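Local structure of trans-isoprenyl diphosphate synthase (Caulobacter crescentus, 3OYR) at residues D25-L30 against N327-A332; P54-H59 against A127-V132. The protein probably condenses isopentenyl diphosphate units onto farnesyl diphosphate to make all-trans-octaprenyl diphosphate, the precursor of the ubiquinone and menaquinone side chain. All blocks are in the same frame, centred on the assembly; numbering follows the deposited sequence. Where two conformers were deposited one is given.

Contact 1: D25-L30 against N327-A332; sequences DRLVRL and NDWREA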
loop_
_atom_site.group_PDB
_atom_site.type_symbol
_atom_site.label_atom_id
_atom_site.label_comp_id
_atom_site.label_asym_id
_atom_site.label_seq_id
_atom_site.Cartn_x
_atom_site.Cartn_y
_atom_site.Cartn_z
ATOM N N ASP B 25 -21.530 10.478 19.494
ATOM C CA ASP B 25 -22.081 9.615 20.539
ATOM C C ASP B 25 -23.183 8.690 20.063
ATOM O O ASP B 25 -23.145 7.502 20.373
ATOM C CB ASP B 25 -22.582 10.430 21.752
ATOM C CG ASP B 25 -21.442 11.051 22.580
ATOM O OD1 ASP B 25 -20.248 10.963 22.184
ATOM O OD2 ASP B 25 -21.760 11.648 23.638
ATOM N N ARG B 26 -24.134 9.219 19.299
ATOM C CA ARG B 26 -25.261 8.423 18.799
ATOM C C ARG B 26 -24.786 7.360 17.794
ATOM O O ARG B 26 -25.218 6.197 17.848
ATOM C CB ARG B 26 -26.321 9.340 18.173
ATOM C CG ARG B 26 -27.572 8.632 17.654
ATOM C CD ARG B 26 -28.542 9.646 17.080
ATOM N NE ARG B 26 -28.584 10.854 17.896
ATOM C CZ ARG B 26 -29.484 11.090 18.846
ATOM N NH1 ARG B 26 -29.436 12.218 19.541
ATOM N NH2 ARG B 26 -30.436 10.201 19.094
ATOM N N LEU B 27 -23.897 7.765 16.881
ATOM C CA LEU B 27 -23.291 6.846 15.918
ATOM C C LEU B 27 -22.602 5.662 16.632
ATOM O O LEU B 27 -22.877 4.517 16.326
ATOM C CB LEU B 27 -22.297 7.579 14.995
ATOM C CG LEU B 27 -21.687 6.768 13.842
ATOM C CD1 LEU B 27 -22.725 5.928 13.084
ATOM C CD2 LEU B 27 -20.997 7.687 12.886
ATOM N N VAL B 28 -21.740 5.969 17.588
ATOM C CA VAL B 28 -20.949 4.987 18.312
ATOM C C VAL B 28 -21.842 3.985 19.044
ATOM O O VAL B 28 -21.625 2.759 18.974
ATOM C CB VAL B 28 -20.006 5.716 19.278
ATOM C CG1 VAL B 28 -19.382 4.757 20.306
ATOM C CG2 VAL B 28 -18.946 6.430 18.472
ATOM N N ARG B 29 -22.881 4.512 19.686
ATOM C CA ARG B 29 -23.844 3.703 20.413
ATOM C C ARG B 29 -24.680 2.808 19.490
ATOM O O ARG B 29 -24.843 1.621 19.757
ATOM C CB ARG B 29 -24.750 4.634 21.198
ATOM C CG ARG B 29 -25.566 3.996 22.274
ATOM C CD ARG B 29 -26.126 5.093 23.156
ATOM N NE ARG B 29 -27.122 5.918 22.464
ATOM C CZ ARG B 29 -27.031 7.237 22.264
ATOM N NH1 ARG B 29 -25.995 7.953 22.709
ATOM N NH2 ARG B 29 -28.004 7.854 21.625
ATOM N N LEU B 30 -25.188 3.364 18.393
ATOM C CA LEU B 30 -25.927 2.561 17.415
ATOM C C LEU B 30 -25.063 1.465 16.777
ATOM O O LEU B 30 -25.562 0.381 16.456
ATOM C CB LEU B 30 -26.518 3.451 16.323
ATOM C CG LEU B 30 -27.727 4.309 16.708
ATOM C CD1 LEU B 30 -27.892 5.372 15.638
ATOM C CD2 LEU B 30 -29.005 3.452 16.859
ATOM N N ASN B 327 -34.661 8.396 10.528
ATOM C CA ASN B 327 -34.505 7.479 11.658
ATOM C C ASN B 327 -33.263 7.812 12.488
ATOM O O ASN B 327 -32.638 8.848 12.275
ATOM C CB ASN B 327 -34.503 6.023 11.175
ATOM C CG ASN B 327 -33.395 5.722 10.165
ATOM O OD1 ASN B 327 -32.316 6.326 10.168
ATOM N ND2 ASN B 327 -33.659 4.761 9.313
ATOM N N ASP B 328 -32.897 6.932 13.416
ATOM C CA ASP B 328 -31.744 7.171 14.303
ATOM C C ASP B 328 -30.399 7.138 13.582
ATOM O O ASP B 328 -29.504 7.922 13.901
ATOM C CB ASP B 328 -31.731 6.168 15.474
ATOM C CG ASP B 328 -32.807 6.460 16.506
ATOM O OD1 ASP B 328 -33.408 5.496 17.032
ATOM O OD2 ASP B 328 -33.045 7.653 16.800
ATOM N N TRP B 329 -30.269 6.227 12.625
ATOM C CA TRP B 329 -29.060 6.102 11.816
ATOM C C TRP B 329 -28.851 7.381 11.028
ATOM O O TRP B 329 -27.748 7.953 11.033
ATOM C CB TRP B 329 -29.174 4.921 10.851
ATOM C CG TRP B 329 -28.940 3.612 11.505
ATOM C CD1 TRP B 329 -29.859 2.629 11.711
ATOM C CD2 TRP B 329 -27.708 3.142 12.063
ATOM N NE1 TRP B 329 -29.275 1.568 12.356
ATOM C CE2 TRP B 329 -27.956 1.858 12.592
ATOM C CE3 TRP B 329 -26.413 3.684 12.172
ATOM C CZ2 TRP B 329 -26.956 1.094 13.211
ATOM C CZ3 TRP B 329 -25.423 2.924 12.774
ATOM C CH2 TRP B 329 -25.699 1.639 13.280
ATOM N N ARG B 330 -29.922 7.857 10.393
ATOM C CA ARG B 330 -29.830 9.137 9.653
ATOM C C ARG B 330 -29.454 10.333 10.541
ATOM O O ARG B 330 -28.551 11.109 10.191
ATOM C CB ARG B 330 -31.066 9.445 8.811
ATOM C CG ARG B 330 -30.681 10.282 7.591
ATOM C CD ARG B 330 -31.854 10.841 6.833
ATOM N NE ARG B 330 -32.386 12.014 7.507
ATOM C CZ ARG B 330 -33.496 12.646 7.143
ATOM N NH1 ARG B 330 -34.211 12.218 6.104
ATOM N NH2 ARG B 330 -33.888 13.709 7.828
ATOM N N GLU B 331 -30.106 10.454 11.695
ATOM C CA GLU B 331 -29.755 11.490 12.670
ATOM C C GLU B 331 -28.312 11.409 13.180
ATOM O O GLU B 331 -27.650 12.443 13.390
ATOM C CB GLU B 331 -30.725 11.431 13.858
ATOM C CG GLU B 331 -30.420 12.414 14.997
ATOM C CD GLU B 331 -31.417 13.562 15.110
ATOM O OE1 GLU B 331 -31.097 14.541 15.822
ATOM O OE2 GLU B 331 -32.512 13.489 14.502
ATOM N N ALA B 332 -27.835 10.190 13.417
ATOM C CA ALA B 332 -26.440 9.947 13.812
ATOM C C ALA B 332 -25.460 10.458 12.743
ATOM O O ALA B 332 -24.434 11.077 13.052
ATOM C CB ALA B 332 -26.219 8.457 14.084
HETATM O O HOH W 1 -23.465 10.879 15.741
#
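Leu-30 lays its CB over one face of the Trp-329 indole, in a CH-pi contact 3.8 Å from the centroid of the six-membered ring and offset toward the rim. Trp-329 CB leaves its helix pointing away from 25-30, and CG is anti to the carbonyl carbon (chi1 -78°); the benzo end of the ring nevertheless comes back to Leu-30, where CH2 lies 3.4 Å from Leu-30 O. Leu-27 meets the same ring differently: its CD1 sits at the indole edge, near the plane, 4.0 Å from CZ3. Ala-332 adds its small CB to the same cluster, 3.8 Å from Leu-30 CD1 and also against the backbone of Leu-27; the CA atoms of Leu-27 and Ala-332 are the nearest across the two segments, 4.9 Å apart. One water joins the two backbones there, donating to Ala-332 O (2.9 Å) and receiving a weak bond from Leu-27 N.

Farther out, Leu-30 CD1 packs on the carbonyl of Asp-328, and Arg-26 runs its aliphatic part over Ala-332 CB. In the conformer described here, one of two modelled, the Arg-26 chain is bent at chi3 and appears to bring one guanidinium face over Glu-331 CG, with NE 3.8 Å from that carbon. In this copy NE forms a salt bridge with Glu-335 OE1, beyond the segment; Asp-328 OD2 stays 4.3 Å from NH2, too far for a salt bridge. Asn-327 caps the second helix, its OD1 accepting from Arg-330 N in a nearly straight bond.

With Leu-27 also resting on Ala-75 and Trp-329 on Arg-78, both of helix 68-79, the geometry is that of two helix starts packed at -137° in the all-helical isoprenoid synthase fold.

Contact 2: P54-H59 against A127-V132; sequences PALAEH and AQSVLV
Leu-56 reaches helix 126-147 with CG anti to its backbone N (chi1 -161°), and CD1 continues the chain outward to lie across the backbone of Gln-128 and Ser-129. Opposite it, Val-132 has CG1 anti to the backbone N (chi1 174°), which turns both methyls to the leucine. The two side chains cross obliquely: Val-132 CG2 touches Leu-56 CD1 at 3.8 Å, while CG1 of the valine lies 4.0 Å from Leu-56 CD2, so that each branch of one has a partner on the other.

CD1 of Leu-56 also lies 3.7 Å from Gln-128 O, a carbonyl already taken up by the helical bond from Val-132 N. Gln-128 adds its CB, 4.1 Å from the same methyl, but its chain bends at chi2 and carries the amide away, where NE2 bonds to Val-168 O of the second subunit. Ala-57 makes a looser contact, its CB 4.3 Å from Val-132 CG1.

The helix axes pass 10.2 Å apart at 84°, almost perpendicular, so little surface is shared, and Leu-56 makes most of the contacts. An alanine in place of Leu-56 would probably open a gap facing Val-132 and the Gln-128 carbonyl, leaving the valine methyls with less to pack on. Ala-120 and Trp-124 pack around the leucine as well.

Van der Waals contact alone joins the two segments, and all five touching residues are buried: the helices are held by apolar contact of methyls with each other and with already bonded helix backbone, beside helix 87-109, whose Leu-103 is touched by Leu-56 and Ser-129 and which carries the calcium-binding Asp-105 and Asp-109.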
loop_
_atom_site.group_PDB
_atom_site.type_symbol
_atom_site.label_atom_id
_atom_site.label_comp_id
_atom_site.label_asym_id
_atom_site.label_seq_id
_atom_site.Cartn_x
_atom_site.Cartn_y
_atom_site.Cartn_z
ATOM N N PRO B 54 2.713 -7.367 13.887
ATOM C CA PRO B 54 1.704 -7.015 14.902
ATOM C C PRO B 54 2.186 -6.022 15.981
ATOM O O PRO B 54 1.373 -5.278 16.523
ATOM C CB PRO B 54 1.350 -8.370 15.539
ATOM C CG PRO B 54 2.524 -9.246 15.264
ATOM C CD PRO B 54 2.991 -8.823 13.904
ATOM N N ALA B 55 3.484 -6.008 16.273
ATOM C CA ALA B 55 4.041 -5.022 17.218
ATOM C C ALA B 55 3.892 -3.590 16.682
ATOM O O ALA B 55 3.326 -2.748 17.361
ATOM C CB ALA B 55 5.502 -5.333 17.548
ATOM N N LEU B 56 4.358 -3.333 15.454
ATOM C CA LEU B 56 4.227 -2.000 14.840
ATOM C C LEU B 56 2.763 -1.599 14.631
ATOM O O LEU B 56 2.371 -0.455 14.920
ATOM C CB LEU B 56 5.027 -1.916 13.531
ATOM C CG LEU B 56 5.401 -0.547 12.936
ATOM C CD1 LEU B 56 6.546 -0.669 11.949
ATOM C CD2 LEU B 56 4.226 0.117 12.218
ATOM N N ALA B 57 1.963 -2.546 14.147
ATOM C CA ALA B 57 0.551 -2.307 13.864
ATOM C C ALA B 57 -0.267 -1.957 15.108
ATOM O O ALA B 57 -1.009 -0.961 15.107
ATOM C CB ALA B 57 -0.056 -3.511 13.156
ATOM N N GLU B 58 -0.133 -2.762 16.163
ATOM C CA GLU B 58 -0.849 -2.505 17.414
ATOM C C GLU B 58 -0.388 -1.224 18.097
ATOM O O GLU B 58 -1.178 -0.572 18.767
ATOM C CB GLU B 58 -0.751 -3.681 18.401
ATOM C CG GLU B 58 -1.919 -3.734 19.401
ATOM C CD GLU B 58 -1.530 -4.288 20.766
ATOM O OE1 GLU B 58 -1.084 -5.453 20.840
ATOM O OE2 GLU B 58 -1.692 -3.560 21.774
ATOM N N HIS B 59 0.876 -0.847 17.915
ATOM C CA HIS B 59 1.355 0.419 18.462
ATOM C C HIS B 59 0.469 1.564 17.934
ATOM O O HIS B 59 0.046 2.419 18.707
ATOM C CB HIS B 59 2.826 0.633 18.118
ATOM C CG HIS B 59 3.356 1.990 18.485
ATOM N ND1 HIS B 59 3.944 2.255 19.705
ATOM C CD2 HIS B 59 3.418 3.147 17.781
ATOM C CE1 HIS B 59 4.330 3.518 19.744
ATOM N NE2 HIS B 59 4.015 4.084 18.592
ATOM N N ALA B 127 11.598 2.219 6.879
ATOM C CA ALA B 127 11.398 1.071 5.995
ATOM C C ALA B 127 10.326 0.134 6.536
ATOM O O ALA B 127 9.382 -0.218 5.803
ATOM C CB ALA B 127 12.711 0.324 5.766
ATOM N N GLN B 128 10.446 -0.218 7.820
ATOM C CA GLN B 128 9.482 -1.103 8.467
ATOM C C GLN B 128 8.072 -0.516 8.540
ATOM O O GLN B 128 7.103 -1.245 8.322
ATOM C CB GLN B 128 9.958 -1.596 9.849
ATOM C CG GLN B 128 11.170 -2.576 9.842
ATOM C CD GLN B 128 10.892 -3.967 9.235
ATOM O OE1 GLN B 128 9.987 -4.143 8.423
ATOM N NE2 GLN B 128 11.698 -4.956 9.630
ATOM N N SER B 129 7.967 0.784 8.811
ATOM C CA SER B 129 6.690 1.506 8.718
ATOM C C SER B 129 6.032 1.382 7.354
ATOM O O SER B 129 4.840 1.042 7.245
ATOM C CB SER B 129 6.880 2.989 9.035
ATOM O OG SER B 129 6.499 3.256 10.363
ATOM N N VAL B 130 6.815 1.625 6.319
ATOM C CA VAL B 130 6.342 1.451 4.945
ATOM C C VAL B 130 5.871 0.026 4.686
ATOM O O VAL B 130 4.746 -0.172 4.230
ATOM C CB VAL B 130 7.407 1.918 3.932
ATOM C CG1 VAL B 130 7.132 1.398 2.512
ATOM C CG2 VAL B 130 7.447 3.426 3.952
ATOM N N LEU B 131 6.707 -0.950 5.034
ATOM C CA LEU B 131 6.403 -2.376 4.808
ATOM C C LEU B 131 5.194 -2.921 5.580
ATOM O O LEU B 131 4.410 -3.716 5.030
ATOM C CB LEU B 131 7.649 -3.246 5.025
ATOM C CG LEU B 131 8.885 -3.001 4.137
ATOM C CD1 LEU B 131 10.047 -3.901 4.559
ATOM C CD2 LEU B 131 8.579 -3.176 2.651
ATOM N N VAL B 132 5.031 -2.495 6.830
ATOM C CA VAL B 132 3.856 -2.872 7.631
ATOM C C VAL B 132 2.587 -2.231 7.066
ATOM O O VAL B 132 1.526 -2.872 7.002
ATOM C CB VAL B 132 4.044 -2.575 9.140
ATOM C CG1 VAL B 132 2.741 -2.835 9.930
ATOM C CG2 VAL B 132 5.184 -3.454 9.710
#

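How the contacts relate
From the N terminus the first helix, 25-45, brings the chain into contact 1, and the next helix, 52-61, supplies the first side of contact 2. That contact closes on helix 126-147 after a loop of 67 residues, which includes the calcium-binding helix 87-109 and the short strand pair. The chain then runs through the remaining helices before 327-332 returns to 25-30, so the loop of contact 2 lies wholly within the much longer loop of contact 1 and the two do not cross. Their centres are 33 Å apart and they do not touch. Contact 1 joins the terminal helices; contact 2 joins helix 52-61 to helix 126-147, whose 127-132 part also meets the second subunit.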